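Local coordinates for FeeM (Uncultured bacterium, PDB 2G0B), which synthesises N-acyl amino acids, probably by transferring an acyl chain from acyl carrier protein to the amino group of an amino acid such as tyrosine, at residues A[24-29]-A[99-103]. Residues are numbered along the deposited sequence; the frame is centred on the assembly and turned at random.
Sequences IVRTTY and QFAMD. With NLT (N-dodecanoyl-L-tyrosine), chain I.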
loop_
_atom_site.group_PDB
_atom_site.type_symbol
_atom_site.label_atom_id
_atom_site.label_comp_id
_atom_site.label_asym_id
_atom_site.label_seq_id
_atom_site.Cartn_x
_atom_site.Cartn_y
_atom_site.Cartn_z
ATOM N N ILE A 24 9.722 1.162 -10.616
ATOM C CA ILE A 24 9.456 2.336 -9.817
ATOM C C ILE A 24 9.781 2.024 -8.367
ATOM O O ILE A 24 10.544 2.752 -7.743
ATOM C CB ILE A 24 8.000 2.818 -9.990
ATOM C CG1 ILE A 24 7.792 3.343 -11.400
ATOM C CG2 ILE A 24 7.680 3.940 -9.014
ATOM C CD1 ILE A 24 6.395 3.232 -11.871
ATOM N N VAL A 25 9.282 0.886 -7.875
ATOM C CA VAL A 25 9.524 0.454 -6.492
ATOM C C VAL A 25 11.009 0.307 -6.210
ATOM O O VAL A 25 11.497 0.775 -5.195
ATOM C CB VAL A 25 8.778 -0.858 -6.150
ATOM C CG1 VAL A 25 9.038 -1.264 -4.718
ATOM C CG2 VAL A 25 7.282 -0.687 -6.359
ATOM N N ARG A 26 11.730 -0.279 -7.155
ATOM C CA ARG A 26 13.165 -0.469 -7.031
ATOM C C ARG A 26 13.927 0.846 -6.932
ATOM O O ARG A 26 14.792 1.003 -6.075
ATOM C CB ARG A 26 13.685 -1.272 -8.205
ATOM C CG ARG A 26 15.110 -1.717 -8.061
ATOM C CD ARG A 26 15.773 -1.998 -9.363
ATOM N NE ARG A 26 16.043 -3.421 -9.524
ATOM C CZ ARG A 26 16.194 -4.032 -10.706
ATOM N NH1 ARG A 26 16.077 -3.334 -11.832
ATOM N NH2 ARG A 26 16.463 -5.346 -10.762
ATOM N N THR A 27 13.594 1.788 -7.807
ATOM C CA THR A 27 14.296 3.070 -7.870
ATOM C C THR A 27 13.986 3.939 -6.649
ATOM O O THR A 27 14.886 4.547 -6.061
ATOM C CB THR A 27 13.938 3.789 -9.175
ATOM O OG1 THR A 27 14.322 2.965 -10.278
ATOM C CG2 THR A 27 14.793 5.032 -9.370
ATOM N N THR A 28 12.716 3.942 -6.254
ATOM C CA THR A 28 12.238 4.697 -5.105
ATOM C C THR A 28 12.884 4.217 -3.806
ATOM O O THR A 28 13.363 5.034 -3.011
ATOM C CB THR A 28 10.684 4.616 -5.051
ATOM O OG1 THR A 28 10.138 5.659 -5.857
ATOM C CG2 THR A 28 10.120 4.917 -3.655
ATOM N N TYR A 29 12.951 2.894 -3.630
ATOM C CA TYR A 29 13.490 2.289 -2.406
ATOM C C TYR A 29 15.007 2.447 -2.311
ATOM O O TYR A 29 15.545 2.630 -1.226
ATOM C CB TYR A 29 13.090 0.808 -2.302
ATOM C CG TYR A 29 11.635 0.581 -1.886
ATOM C CD1 TYR A 29 10.653 1.535 -2.165
ATOM C CD2 TYR A 29 11.245 -0.588 -1.218
ATOM C CE1 TYR A 29 9.337 1.342 -1.805
ATOM C CE2 TYR A 29 9.909 -0.791 -0.841
ATOM C CZ TYR A 29 8.960 0.191 -1.140
ATOM O OH TYR A 29 7.621 0.047 -0.798
ATOM N N GLN A 99 4.019 -2.308 -1.389
ATOM C CA GLN A 99 4.763 -1.825 -2.580
ATOM C C GLN A 99 4.210 -0.521 -3.180
ATOM O O GLN A 99 4.092 -0.376 -4.403
ATOM C CB GLN A 99 4.896 -2.918 -3.664
ATOM C CG GLN A 99 5.619 -4.186 -3.225
ATOM C CD GLN A 99 7.140 -4.117 -3.387
ATOM O OE1 GLN A 99 7.862 -3.772 -2.443
ATOM N NE2 GLN A 99 7.627 -4.488 -4.563
ATOM N N PHE A 100 3.855 0.410 -2.301
ATOM C CA PHE A 100 3.426 1.732 -2.706
ATOM C C PHE A 100 4.658 2.570 -3.043
ATOM O O PHE A 100 5.566 2.723 -2.216
ATOM C CB PHE A 100 2.612 2.382 -1.586
ATOM C CG PHE A 100 2.307 3.834 -1.815
ATOM C CD1 PHE A 100 1.780 4.269 -3.015
ATOM C CD2 PHE A 100 2.524 4.759 -0.814
ATOM C CE1 PHE A 100 1.506 5.591 -3.219
ATOM C CE2 PHE A 100 2.245 6.092 -1.012
ATOM C CZ PHE A 100 1.735 6.507 -2.213
ATOM N N ALA A 101 4.691 3.090 -4.266
ATOM C CA ALA A 101 5.820 3.871 -4.744
ATOM C C ALA A 101 5.386 4.824 -5.826
ATOM O O ALA A 101 4.514 4.504 -6.620
ATOM C CB ALA A 101 6.935 2.953 -5.261
ATOM N N MET A 102 5.977 6.019 -5.817
ATOM C CA MET A 102 5.755 7.031 -6.843
ATOM C C MET A 102 7.113 7.491 -7.318
ATOM O O MET A 102 8.033 7.622 -6.519
ATOM C CB MET A 102 4.995 8.242 -6.274
ATOM C CG MET A 102 3.735 7.927 -5.468
ATOM S SD MET A 102 2.266 8.167 -6.412
ATOM C CE MET A 102 2.249 9.936 -6.626
ATOM N N ASP A 103 7.245 7.737 -8.615
ATOM C CA ASP A 103 8.478 8.289 -9.170
ATOM C C ASP A 103 8.340 9.808 -9.305
ATOM O O ASP A 103 7.610 10.297 -10.180
ATOM C CB ASP A 103 8.785 7.647 -10.530
ATOM C CG ASP A 103 10.165 8.039 -11.083
ATOM O OD1 ASP A 103 10.955 8.713 -10.378
ATOM O OD2 ASP A 103 10.546 7.702 -12.222
HETATM N N NLT I . 5.267 -0.119 2.908
HETATM C C1 NLT I . 4.445 0.602 2.135
HETATM O OL NLT I . 4.596 0.738 0.926
HETATM C C2 NLT I . 3.294 1.289 2.852
HETATM C C3 NLT I . 1.961 1.157 2.102
HETATM C C4 NLT I . 0.973 2.265 2.501
HETATM C C5 NLT I . -0.346 2.146 1.730
HETATM C C6 NLT I . -1.469 2.988 2.336
HETATM C C7 NLT I . -2.838 2.583 1.786
HETATM C C8 NLT I . -3.870 3.683 2.007
HETATM C C9 NLT I . -5.277 3.293 1.531
HETATM C C10 NLT I . -6.297 3.819 2.539
HETATM C C11 NLT I . -7.740 3.398 2.257
HETATM C C12 NLT I . -8.696 4.204 3.136
HETATM C CA NLT I . 6.495 -0.766 2.443
HETATM C CB NLT I . 7.193 -1.462 3.607
HETATM C CG NLT I . 8.133 -0.523 4.333
HETATM C CD2 NLT I . 9.187 0.079 3.658
HETATM C CE2 NLT I . 10.040 0.937 4.328
HETATM C CZ NLT I . 9.852 1.180 5.674
HETATM C CE1 NLT I . 8.797 0.586 6.353
HETATM C CD1 NLT I . 7.937 -0.268 5.683
HETATM O OH NLT I . 10.673 2.000 6.314
HETATM C C NLT I . 6.234 -1.817 1.404
HETATM O O NLT I . 5.203 -2.513 1.517
HETATM O O2 NLT I . 7.055 -1.965 0.462
HETATM O O HOH W 1 6.514 2.415 0.165
#
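Phe100 O and Tyr29 OH are bridged by one water, which lies 2.6 Å from Phe100 O and is also within hydrogen-bonding distance of the amide oxygen OL of N-dodecanoyl-L-tyrosine; it can donate to at most two of the three at once. Helix 15-31 here packs over strand 94-102 of the mixed sheet in this acetyltransferase-clan fold, the segment axes 7.4 Å apart and inclined at 75°, and the end with Tyr29, Gln99 and Phe100 forms part of the product pocket. Tyrosine suits this end because its long ring carries a hydroxyl from the helix to the product carboxylate, where OH lies against O2, placed to hydrogen-bond, at a separation too short to be taken literally. The carboxylate's other oxygen takes the backbone N-H of Gln99 (Gln99 N to O 3.1 Å, 164°), and Phe100 N assists with a weak bond to OL. Val25 CG1, set anti to the backbone N, lies over the centre of one face of the Tyr29 ring and also meets the Gln99 amide, with CG1 3.5 Å from NE2. The amide plane stands nearly perpendicular to the ring. Small Ala101 lets the helix come close: its CB lies 3.8 Å from Val25 CA and also touches Ile24 CG2 and Thr28 CG2. Branched Ile24 reaches on to the Asp103 backbone. Threonine pairs a methyl for Ala101 with a hydroxyl for the strand, Thr28 OG1 donating a weak bond to Met102 O at 3.0 Å.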